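Side-chain contacts in sensor histidine kinase (Pseudomonas syringae pv. tomato, PDB 3CIT), which is the GAF domain of a putative sensor histidine kinase, a protein that probably dimerises and passes signals on by phosphorelay in a two-component regulatory system: residues Q8-A11 with A12-R15; L17-T20 with G21-L24; R33-V36 with L37-C41; H66-K69 with E70-S73; L134-L137 with A138-L141. All coordinates share one frame; numbering follows the deposited sequence.

Contact 1 (Q8-A11 with A12-R15)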
# COMPACT_ATOMS: atom_id res chain seq x y z
N GLN A 8 8.27 11.31 -18.44
CA GLN A 8 7.47 10.71 -19.53
C GLN A 8 6.74 9.40 -19.11
O GLN A 8 5.61 9.14 -19.52
CB GLN A 8 8.36 10.44 -20.76
CG GLN A 8 8.82 11.72 -21.48
CD GLN A 8 7.66 12.46 -22.16
OE1 GLN A 8 6.89 13.18 -21.52
NE2 GLN A 8 7.54 12.27 -23.48
N SER A 9 7.40 8.57 -18.31
CA SER A 9 6.72 7.40 -17.77
C SER A 9 5.58 7.79 -16.86
O SER A 9 4.52 7.14 -16.87
CB SER A 9 7.69 6.49 -17.03
OG SER A 9 8.63 5.96 -17.94
N ARG A 10 5.78 8.85 -16.06
CA ARG A 10 4.74 9.31 -15.17
C ARG A 10 3.56 9.87 -15.98
O ARG A 10 2.42 9.64 -15.63
CB ARG A 10 5.30 10.27 -14.13
CG ARG A 10 6.05 9.49 -13.03
CD ARG A 10 6.93 10.36 -12.09
NE ARG A 10 7.11 9.65 -10.83
CZ ARG A 10 7.98 9.98 -9.87
NH1 ARG A 10 7.99 9.27 -8.75
NH2 ARG A 10 8.74 11.05 -9.97
N ALA A 11 3.83 10.58 -17.06
CA ALA A 11 2.75 11.02 -17.96
C ALA A 11 1.93 9.84 -18.49
O ALA A 11 0.69 9.89 -18.50
CB ALA A 11 3.31 11.90 -19.13
N ALA A 12 2.61 8.75 -18.89
CA ALA A 12 1.93 7.53 -19.39
C ALA A 12 1.05 6.84 -18.35
O ALA A 12 -0.07 6.37 -18.65
CB ALA A 12 2.97 6.53 -19.93
N ARG A 13 1.53 6.81 -17.10
CA ARG A 13 0.76 6.28 -15.95
C ARG A 13 -0.47 7.12 -15.69
O ARG A 13 -1.58 6.59 -15.52
CB ARG A 13 1.62 6.23 -14.70
CG ARG A 13 2.74 5.22 -14.79
CD ARG A 13 3.82 5.40 -13.73
NE ARG A 13 4.93 4.52 -14.09
CZ ARG A 13 6.22 4.78 -14.03
NH1 ARG A 13 6.70 5.86 -13.45
NH2 ARG A 13 7.06 3.87 -14.48
N LEU A 14 -0.30 8.45 -15.72
CA LEU A 14 -1.44 9.36 -15.55
C LEU A 14 -2.46 9.22 -16.68
O LEU A 14 -3.66 9.21 -16.43
CB LEU A 14 -0.96 10.80 -15.41
CG LEU A 14 -0.27 11.05 -14.05
CD1 LEU A 14 0.50 12.38 -14.10
CD2 LEU A 14 -1.27 11.11 -12.93
N ARG A 15 -2.00 9.12 -17.92
CA ARG A 15 -2.92 8.92 -19.04
C ARG A 15 -3.74 7.66 -18.84
O ARG A 15 -4.94 7.67 -19.04
CB ARG A 15 -2.17 8.83 -20.37
CG ARG A 15 -1.55 10.11 -20.82
CD ARG A 15 -1.20 10.02 -22.33
NE ARG A 15 -0.05 9.14 -22.60
CZ ARG A 15 1.24 9.48 -22.47
NH1 ARG A 15 1.60 10.70 -22.07
NH2 ARG A 15 2.19 8.60 -22.76
O HOH W 1 4.86 9.89 -22.03

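Contact 2 (L17-T20 with G21-L24)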
# COMPACT_ATOMS: atom_id res chain seq x y z
N LEU A 17 -4.53 6.06 -16.11
CA LEU A 17 -5.46 6.23 -15.00
C LEU A 17 -6.62 7.20 -15.32
O LEU A 17 -7.78 6.84 -15.13
CB LEU A 17 -4.70 6.71 -13.75
CG LEU A 17 -3.75 5.68 -13.13
CD1 LEU A 17 -2.84 6.32 -12.12
CD2 LEU A 17 -4.59 4.58 -12.53
N VAL A 18 -6.30 8.41 -15.76
CA VAL A 18 -7.33 9.40 -16.08
C VAL A 18 -8.19 8.92 -17.23
O VAL A 18 -9.43 8.90 -17.12
CB VAL A 18 -6.72 10.80 -16.30
CG1 VAL A 18 -7.78 11.81 -16.87
CG2 VAL A 18 -6.11 11.32 -14.96
N ASP A 19 -7.58 8.47 -18.32
CA ASP A 19 -8.34 8.06 -19.48
C ASP A 19 -9.22 6.84 -19.20
O ASP A 19 -10.40 6.83 -19.57
CB ASP A 19 -7.42 7.79 -20.66
CG ASP A 19 -6.78 9.05 -21.21
OD1 ASP A 19 -7.13 10.15 -20.73
OD2 ASP A 19 -5.95 8.96 -22.14
N THR A 20 -8.67 5.83 -18.54
CA THR A 20 -9.45 4.62 -18.26
C THR A 20 -10.50 4.88 -17.15
O THR A 20 -11.64 4.41 -17.22
CB THR A 20 -8.56 3.43 -17.89
OG1 THR A 20 -7.49 3.32 -18.84
CG2 THR A 20 -9.38 2.10 -17.89
N GLY A 21 -10.13 5.65 -16.16
CA GLY A 21 -11.06 6.00 -15.11
C GLY A 21 -12.25 6.77 -15.64
O GLY A 21 -13.36 6.57 -15.14
N GLN A 22 -12.03 7.63 -16.63
CA GLN A 22 -13.11 8.41 -17.26
C GLN A 22 -14.03 7.47 -18.02
O GLN A 22 -15.26 7.61 -17.98
CB GLN A 22 -12.55 9.51 -18.23
CG GLN A 22 -12.21 10.89 -17.57
CD GLN A 22 -11.26 11.82 -18.39
OE1 GLN A 22 -10.88 11.51 -19.54
NE2 GLN A 22 -10.87 12.96 -17.79
N GLU A 23 -13.43 6.52 -18.72
CA GLU A 23 -14.19 5.61 -19.56
C GLU A 23 -15.00 4.59 -18.81
O GLU A 23 -16.07 4.22 -19.27
CB GLU A 23 -13.25 4.90 -20.50
CG GLU A 23 -12.70 5.87 -21.47
CD GLU A 23 -11.82 5.22 -22.47
OE1 GLU A 23 -10.60 5.51 -22.42
OE2 GLU A 23 -12.37 4.45 -23.29
N LEU A 24 -14.50 4.13 -17.66
CA LEU A 24 -15.25 3.20 -16.82
C LEU A 24 -16.64 3.73 -16.49
O LEU A 24 -17.57 2.94 -16.38
CB LEU A 24 -14.52 2.89 -15.52
CG LEU A 24 -13.27 2.05 -15.70
CD1 LEU A 24 -12.63 1.77 -14.33
CD2 LEU A 24 -13.64 0.76 -16.44

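Contact 3 (R33-V36 with L37-C41). With SO4 (sulfate ion), chain C.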
# COMPACT_ATOMS: atom_id res chain seq x y z
N ARG A 33 -14.76 -4.57 -17.67
CA ARG A 33 -13.81 -5.63 -17.34
C ARG A 33 -12.81 -5.87 -18.46
O ARG A 33 -11.61 -5.90 -18.23
CB ARG A 33 -14.56 -6.91 -17.04
CG ARG A 33 -15.46 -6.85 -15.83
CD ARG A 33 -16.23 -8.14 -15.70
NE ARG A 33 -16.86 -8.23 -14.40
CZ ARG A 33 -18.16 -8.21 -14.19
NH1 ARG A 33 -19.01 -8.13 -15.20
NH2 ARG A 33 -18.63 -8.25 -12.94
N LYS A 34 -13.30 -6.00 -19.68
CA LYS A 34 -12.42 -6.18 -20.85
C LYS A 34 -11.50 -4.99 -21.06
O LYS A 34 -10.36 -5.18 -21.43
CB LYS A 34 -13.23 -6.37 -22.12
CG LYS A 34 -13.84 -7.72 -22.25
CD LYS A 34 -14.73 -7.74 -23.49
CE LYS A 34 -15.38 -9.09 -23.69
NZ LYS A 34 -16.56 -8.97 -24.57
N CYS A 35 -11.99 -3.79 -20.84
CA CYS A 35 -11.20 -2.58 -21.07
C CYS A 35 -10.01 -2.53 -20.11
O CYS A 35 -8.88 -2.32 -20.53
CB CYS A 35 -12.08 -1.34 -20.90
SG CYS A 35 -11.23 0.26 -20.97
N VAL A 36 -10.29 -2.72 -18.83
CA VAL A 36 -9.25 -2.66 -17.83
C VAL A 36 -8.27 -3.79 -18.03
O VAL A 36 -7.06 -3.58 -17.97
CB VAL A 36 -9.82 -2.64 -16.39
CG1 VAL A 36 -8.74 -2.83 -15.35
CG2 VAL A 36 -10.57 -1.34 -16.14
N LEU A 37 -8.75 -5.01 -18.27
CA LEU A 37 -7.80 -6.10 -18.45
C LEU A 37 -6.88 -5.88 -19.66
O LEU A 37 -5.64 -6.00 -19.54
CB LEU A 37 -8.55 -7.43 -18.55
CG LEU A 37 -7.72 -8.67 -18.66
CD1 LEU A 37 -6.81 -8.86 -17.46
CD2 LEU A 37 -8.71 -9.84 -18.85
N GLN A 38 -7.46 -5.52 -20.80
CA GLN A 38 -6.69 -5.29 -22.01
C GLN A 38 -5.66 -4.19 -21.82
O GLN A 38 -4.47 -4.33 -22.20
CB GLN A 38 -7.61 -4.96 -23.19
CG GLN A 38 -8.42 -6.17 -23.63
CD GLN A 38 -9.34 -5.89 -24.81
OE1 GLN A 38 -9.61 -4.73 -25.15
NE2 GLN A 38 -9.84 -6.95 -25.41
N ARG A 39 -6.10 -3.07 -21.25
CA ARG A 39 -5.18 -1.94 -21.04
C ARG A 39 -4.07 -2.24 -20.04
O ARG A 39 -2.93 -1.81 -20.23
CB ARG A 39 -5.96 -0.70 -20.61
CG ARG A 39 -6.77 -0.17 -21.77
CD ARG A 39 -7.30 1.18 -21.51
NE ARG A 39 -8.11 1.64 -22.61
CZ ARG A 39 -8.65 2.85 -22.67
NH1 ARG A 39 -8.43 3.72 -21.69
NH2 ARG A 39 -9.36 3.19 -23.72
N ALA A 40 -4.41 -2.97 -18.97
CA ALA A 40 -3.45 -3.35 -17.96
C ALA A 40 -2.40 -4.28 -18.56
O ALA A 40 -1.21 -4.05 -18.40
CB ALA A 40 -4.17 -4.01 -16.72
N CYS A 41 -2.83 -5.32 -19.29
CA CYS A 41 -1.88 -6.19 -19.97
C CYS A 41 -0.95 -5.43 -20.92
O CYS A 41 0.26 -5.64 -20.87
CB CYS A 41 -2.61 -7.34 -20.70
SG CYS A 41 -3.36 -8.53 -19.58
S SO4 C . -8.18 0.74 -26.47
O1 SO4 C . -9.43 1.49 -26.32
O2 SO4 C . -7.51 0.59 -25.19
O3 SO4 C . -8.48 -0.59 -27.00
O4 SO4 C . -7.31 1.45 -27.40

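Contact 4 (H66-K69 with E70-S73)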
# COMPACT_ATOMS: atom_id res chain seq x y z
N HIS A 66 -7.77 -12.44 -21.36
CA HIS A 66 -6.96 -11.86 -22.40
C HIS A 66 -5.83 -12.82 -22.69
O HIS A 66 -5.20 -13.32 -21.76
CB HIS A 66 -6.39 -10.51 -21.95
CG HIS A 66 -5.45 -9.92 -22.94
ND1 HIS A 66 -5.88 -9.34 -24.11
CD2 HIS A 66 -4.10 -9.89 -22.98
CE1 HIS A 66 -4.84 -8.94 -24.81
NE2 HIS A 66 -3.74 -9.28 -24.15
N GLY A 67 -5.62 -13.16 -23.96
CA GLY A 67 -4.59 -14.13 -24.31
C GLY A 67 -5.14 -15.54 -24.36
O GLY A 67 -6.33 -15.77 -24.17
N SER A 68 -4.28 -16.51 -24.62
CA SER A 68 -4.77 -17.85 -24.90
C SER A 68 -5.47 -18.45 -23.70
O SER A 68 -4.92 -18.50 -22.60
CB SER A 68 -3.65 -18.77 -25.40
OG SER A 68 -2.65 -18.97 -24.43
N LYS A 69 -6.69 -18.94 -23.94
CA LYS A 69 -7.47 -19.57 -22.90
C LYS A 69 -6.77 -20.84 -22.39
O LYS A 69 -6.89 -21.18 -21.21
CB LYS A 69 -8.89 -19.87 -23.40
CG LYS A 69 -9.71 -18.61 -23.67
CD LYS A 69 -11.08 -18.92 -24.30
CE LYS A 69 -11.98 -17.68 -24.33
NZ LYS A 69 -11.21 -16.37 -24.31
N GLU A 70 -6.03 -21.50 -23.28
CA GLU A 70 -5.26 -22.70 -22.96
C GLU A 70 -4.27 -22.40 -21.83
O GLU A 70 -4.27 -23.08 -20.80
CB GLU A 70 -4.57 -23.24 -24.25
CG GLU A 70 -3.35 -24.16 -24.05
CD GLU A 70 -2.96 -25.01 -25.26
OE1 GLU A 70 -3.40 -24.72 -26.42
OE2 GLU A 70 -2.20 -25.98 -25.04
N ARG A 71 -3.43 -21.38 -22.00
CA ARG A 71 -2.44 -21.06 -20.97
C ARG A 71 -3.13 -20.48 -19.75
O ARG A 71 -2.75 -20.81 -18.60
CB ARG A 71 -1.32 -20.13 -21.50
CG ARG A 71 -0.44 -20.82 -22.56
CD ARG A 71 0.93 -20.12 -22.78
NE ARG A 71 1.73 -20.99 -23.67
CZ ARG A 71 3.04 -21.22 -23.55
NH1 ARG A 71 3.75 -20.67 -22.59
NH2 ARG A 71 3.64 -22.03 -24.43
N LEU A 72 -4.17 -19.68 -19.95
CA LEU A 72 -4.90 -19.11 -18.80
C LEU A 72 -5.45 -20.22 -17.88
O LEU A 72 -5.44 -20.04 -16.66
CB LEU A 72 -6.05 -18.21 -19.27
CG LEU A 72 -5.61 -16.85 -19.84
CD1 LEU A 72 -6.83 -16.14 -20.41
CD2 LEU A 72 -4.89 -16.05 -18.78
N SER A 73 -5.85 -21.36 -18.46
CA SER A 73 -6.44 -22.48 -17.68
C SER A 73 -5.48 -23.05 -16.64
O SER A 73 -5.91 -23.70 -15.68
CB SER A 73 -6.95 -23.59 -18.59
OG SER A 73 -5.90 -24.35 -19.13

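Contact 5 (L134-L137 with A138-L141)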
# COMPACT_ATOMS: atom_id res chain seq x y z
N LEU A 134 -1.32 0.20 -11.88
CA LEU A 134 -2.22 -0.93 -12.15
C LEU A 134 -3.07 -1.29 -10.93
O LEU A 134 -4.24 -1.60 -11.09
CB LEU A 134 -1.46 -2.17 -12.65
CG LEU A 134 -0.76 -1.98 -13.99
CD1 LEU A 134 0.01 -3.22 -14.40
CD2 LEU A 134 -1.77 -1.62 -15.09
N GLN A 135 -2.48 -1.24 -9.74
CA GLN A 135 -3.25 -1.46 -8.52
C GLN A 135 -4.37 -0.42 -8.36
O GLN A 135 -5.51 -0.76 -8.02
CB GLN A 135 -2.35 -1.48 -7.28
CG GLN A 135 -3.17 -1.72 -5.99
CD GLN A 135 -3.96 -3.08 -5.98
OE1 GLN A 135 -5.21 -3.16 -6.27
NE2 GLN A 135 -3.23 -4.15 -5.66
N LEU A 136 -4.07 0.85 -8.61
CA LEU A 136 -5.14 1.85 -8.59
C LEU A 136 -6.19 1.61 -9.68
O LEU A 136 -7.39 1.78 -9.46
CB LEU A 136 -4.57 3.27 -8.70
CG LEU A 136 -5.62 4.39 -8.63
CD1 LEU A 136 -6.39 4.35 -7.28
CD2 LEU A 136 -4.94 5.76 -8.82
N LEU A 137 -5.77 1.25 -10.88
CA LEU A 137 -6.75 0.91 -11.94
C LEU A 137 -7.72 -0.22 -11.48
O LEU A 137 -8.95 -0.16 -11.72
CB LEU A 137 -6.03 0.48 -13.20
CG LEU A 137 -6.84 0.42 -14.47
CD1 LEU A 137 -7.50 1.79 -14.69
CD2 LEU A 137 -5.85 0.07 -15.60
N ALA A 138 -7.17 -1.23 -10.80
CA ALA A 138 -7.99 -2.31 -10.21
C ALA A 138 -8.97 -1.77 -9.17
O ALA A 138 -10.10 -2.18 -9.10
CB ALA A 138 -7.13 -3.45 -9.60
N THR A 139 -8.50 -0.85 -8.35
CA THR A 139 -9.32 -0.20 -7.35
C THR A 139 -10.45 0.61 -7.97
O THR A 139 -11.60 0.59 -7.48
CB THR A 139 -8.42 0.64 -6.41
OG1 THR A 139 -7.64 -0.26 -5.61
CG2 THR A 139 -9.24 1.55 -5.54
N LEU A 140 -10.16 1.31 -9.06
CA LEU A 140 -11.19 2.06 -9.78
C LEU A 140 -12.25 1.11 -10.38
O LEU A 140 -13.45 1.31 -10.20
CB LEU A 140 -10.58 2.91 -10.89
CG LEU A 140 -9.78 4.09 -10.39
CD1 LEU A 140 -8.99 4.68 -11.55
CD2 LEU A 140 -10.72 5.13 -9.73
N LEU A 141 -11.77 0.07 -11.06
CA LEU A 141 -12.64 -0.98 -11.55
C LEU A 141 -13.53 -1.58 -10.41
O LEU A 141 -14.75 -1.72 -10.57
CB LEU A 141 -11.82 -2.09 -12.21
CG LEU A 141 -12.65 -3.25 -12.80
CD1 LEU A 141 -13.68 -2.80 -13.87
CD2 LEU A 141 -11.72 -4.41 -13.27

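Contact 1 (Q8-A11 with A12-R15)
Gln8 O serves two donors, the backbone N of Ala12 at 3.1 Å and a water at 2.7 Å that gives it a proton. The same water accepts from Arg15 NH2 (3.1 Å), so it bridges a backbone carbonyl and a guanidinium almost two turns apart. The Arg15 chain is bent at chi3 (-72°), which folds the guanidinium back over the helix; Ala11 O and Ala12 CA lie over one of its faces, and NH1 comes 3.6 Å from Ala11 CB. The remaining carbonyls follow the usual i to i+4 pattern, Ser9 O taking Arg13 N, Arg10 O taking Leu14 N and Ala11 O taking Arg15 N. All this belongs to helix 3-26, the N-terminal helix of the GAF domain, which here packs against the same helix of a second subunit.

Arg13 runs extended past Ser9, whose CB sits 3.4 Å above one face of the guanidinium, displaced from its centre, while Arg10 CG approaches its edge. The two guanidinium planes of Arg10 and Arg13 are 85° apart, and both are met by acid: Glu129 makes salt bridges with each, and Asp130 takes Arg13 NE. Arg10 also donates to Pro126 O and Ala125 O of a third subunit. The hydroxyl of Ser9 pairs with Arg5 O, and Gln8 OE1 accepts from Arg10 of the second subunit.

Contact 2 (L17-T20 with G21-L24)
Gln22 lies alongside Val18, the two side chains pointing the same way, and its amide NE2 comes within 3.4 Å of Val18 CG1. That methyl is turned toward the next helical turn because chi1 (171°) sets it trans to the backbone N, while the extended Gln22 chain passes back over Val18 O, with CG 3.4 Å from that oxygen. One residue on, Glu23 repeats the path over Asp19 O, its CG at 3.1 Å. Leu24 does likewise above Thr20 O, which CG approaches to 3.2 Å. Each of these carbonyls is already taken by the backbone N four residues later; the bond from Leu24 N to Thr20 O is 2.9 Å long and runs nearly along the C=O axis. Gly21 N gives the 2.8 Å bond to Leu17 O, and the glycine presents only backbone on its side of the helix.

The next shell fixes the polar ends. Glu23 OE1 forms a salt bridge with Arg39 of helix 29-43, which probably holds the carboxylate near Asp19 O; OE1 is 3.1 Å from that oxygen, and the arginine's charge plausibly offsets the approach of two acceptors. Thr20 OG1 bonds to Leu16 O and probably accepts from Arg39 NH1, while the Thr20 methyl faces Cys35, Val36 and Leu137 and Leu24 packs on Met32, Val36 and His144. On another flank Leu17, Val18 and Gln22 reach Leu14 and Glu132 of the second subunit. Such a helix, with one side on helices 29-43 and 128-156 of its own chain and another on a partner chain, is typical of the helical layer through which GAF domains commonly dimerise.

Contact 3 (R33-V36 with L37-C41)
Arg39 NE, whose guanidinium has Cys35 SG over one face, makes the shortest polar bond here, 2.8 Å to O2 of a sulfate ion. O2 sits off the guanidinium plane, on the side away from Cys35 SG, so the N-H...O angle is bent to 139°. NH2 adds a straighter bond (165°) of 3.1 Å to O1, which lies at the edge of the group, in its plane. The ion probably comes from the crystallisation liquor. Cys35 SG lies 3.8 Å above the face it covers, displaced toward the NE side. The third nitrogen, NH1, faces helix 3-26 and is paired there; with the sulfate, that pairing probably holds the rotation of the guanidinium.

Along the backbone, Arg39 N donates to Cys35 O and Ala40 N to Val36 O. Gln38 stretches outward over Lys34 O, which its CG approaches to 3.1 Å. Arg33 instead reaches Glu53 in a salt bridge. On the buried flank Val36 and Leu37 pack against Leu115, with Leu37 also reaching Ala64 and Leu117. An amphipathic helix laid between an antiparallel sheet and further helices in this way is characteristic of the GAF fold.

Contact 4 (H66-K69 with E70-S73)
Leu72 doubles back over the strand exit, its branch in van der Waals contact with two carbonyl oxygens: CD1 lies 3.5 Å from His66 O and CG 3.3 Å from Ser68 O. A chi1 of -74° sends the branch toward the preceding loop, where the side chain also touches His48. A second van der Waals contact joins Ser68 and Arg71: the serine OG is 3.4 Å from both CB and CG of the arginine, alongside the start of its extended chain. The His66 ring packs on Leu37, Gln38 and Cys41 of helix 29-43.

Ser68 occupies the N-cap position of the short helix 69-72, which follows edge strand 61-66 of the antiparallel GAF sheet. Gly67, with phi at 91°, makes the bend between strand and helix.

The hydrogen bonds are mostly of the backbone. Leu72 N donates to Ser68 O at 3.0 Å, in the carbonyl plane. Ser73 N donates to Lys69 O at 2.9 Å, although with a bent N-H...O angle of 138°. Ser73 OG adds a side-chain bond of 2.7 Å to Glu70 O, so Ser73 is tied back to two successive carbonyls. The polar ends find partners beyond the turn: Ser68 OG is hydrogen-bonded to His48 NE2, and Arg71 reaches His95 O through NH1 and a bound glycerol through NE.

Contact 5 (L134-L137 with A138-L141)
Leu140 leans back over the preceding turn toward Leu136. Its CB lies 3.6 Å from Leu137 O and 3.7 Å from Leu136 O, between two successive carbonyls. CG stays over the second of these, 3.5 Å from Leu136 O. At the tip, CD1 is 3.9 Å from the same oxygen and makes a loose apolar contact with Leu136 CG at 4.5 Å. The backbone beneath is regular, and Leu140 N donates to Leu136 O at 2.8 Å.

These turns lie in the middle of helix 128-156, the long C-terminal helix of the GAF domain, wedged between its own sheet and helices on one flank and a partner subunit on another. Leu137 and Leu141 face the interior, their first torsions near 180° (chi1 -166° and -178°) directing the branches to Val36 of helix 29-43, while Leu137 and Leu134 both pack on Leu16 and Leu134 also on Ala40. Toward the second subunit, Leu140 meets its counterpart Leu140, Leu136 meets Leu17 and Thr139 meets Ile25 of that chain.

Ala138 turns its small CB to Gln135 O (3.5 Å) and packs on Leu102 of strand 98-105. Thr139 brings a hydroxyl to this turn, though any bond from OG1 to Gln135 O is at best weak; the firm link is the one from its backbone N to the same oxygen, at 3.0 Å.

How the contacts relate
Contacts 1 and 2 follow one another on helix 3-26, their centres 13 Å apart, and with contact 5 they touch the second subunit. The salt bridge between contacts 2 and 3 (Glu23 OE1 to Arg39 NH1, 2.9 Å) joins the sulfate-bound arginine to helix 3-26. Contact 5 packs on both, with Leu137 CD1 3.7 Å from Thr20 CG2 and Leu137 CG 3.9 Å from Val36 CG1. Contact 4 stands apart at the sheet edge, about 29 Å from contact 1 between centres, yet reaches contact 3 where Cys41 CB lies 3.7 Å from His66 CD2. The three helices thus form one layer, which contact 3 links to the 61-66 edge of the sheet.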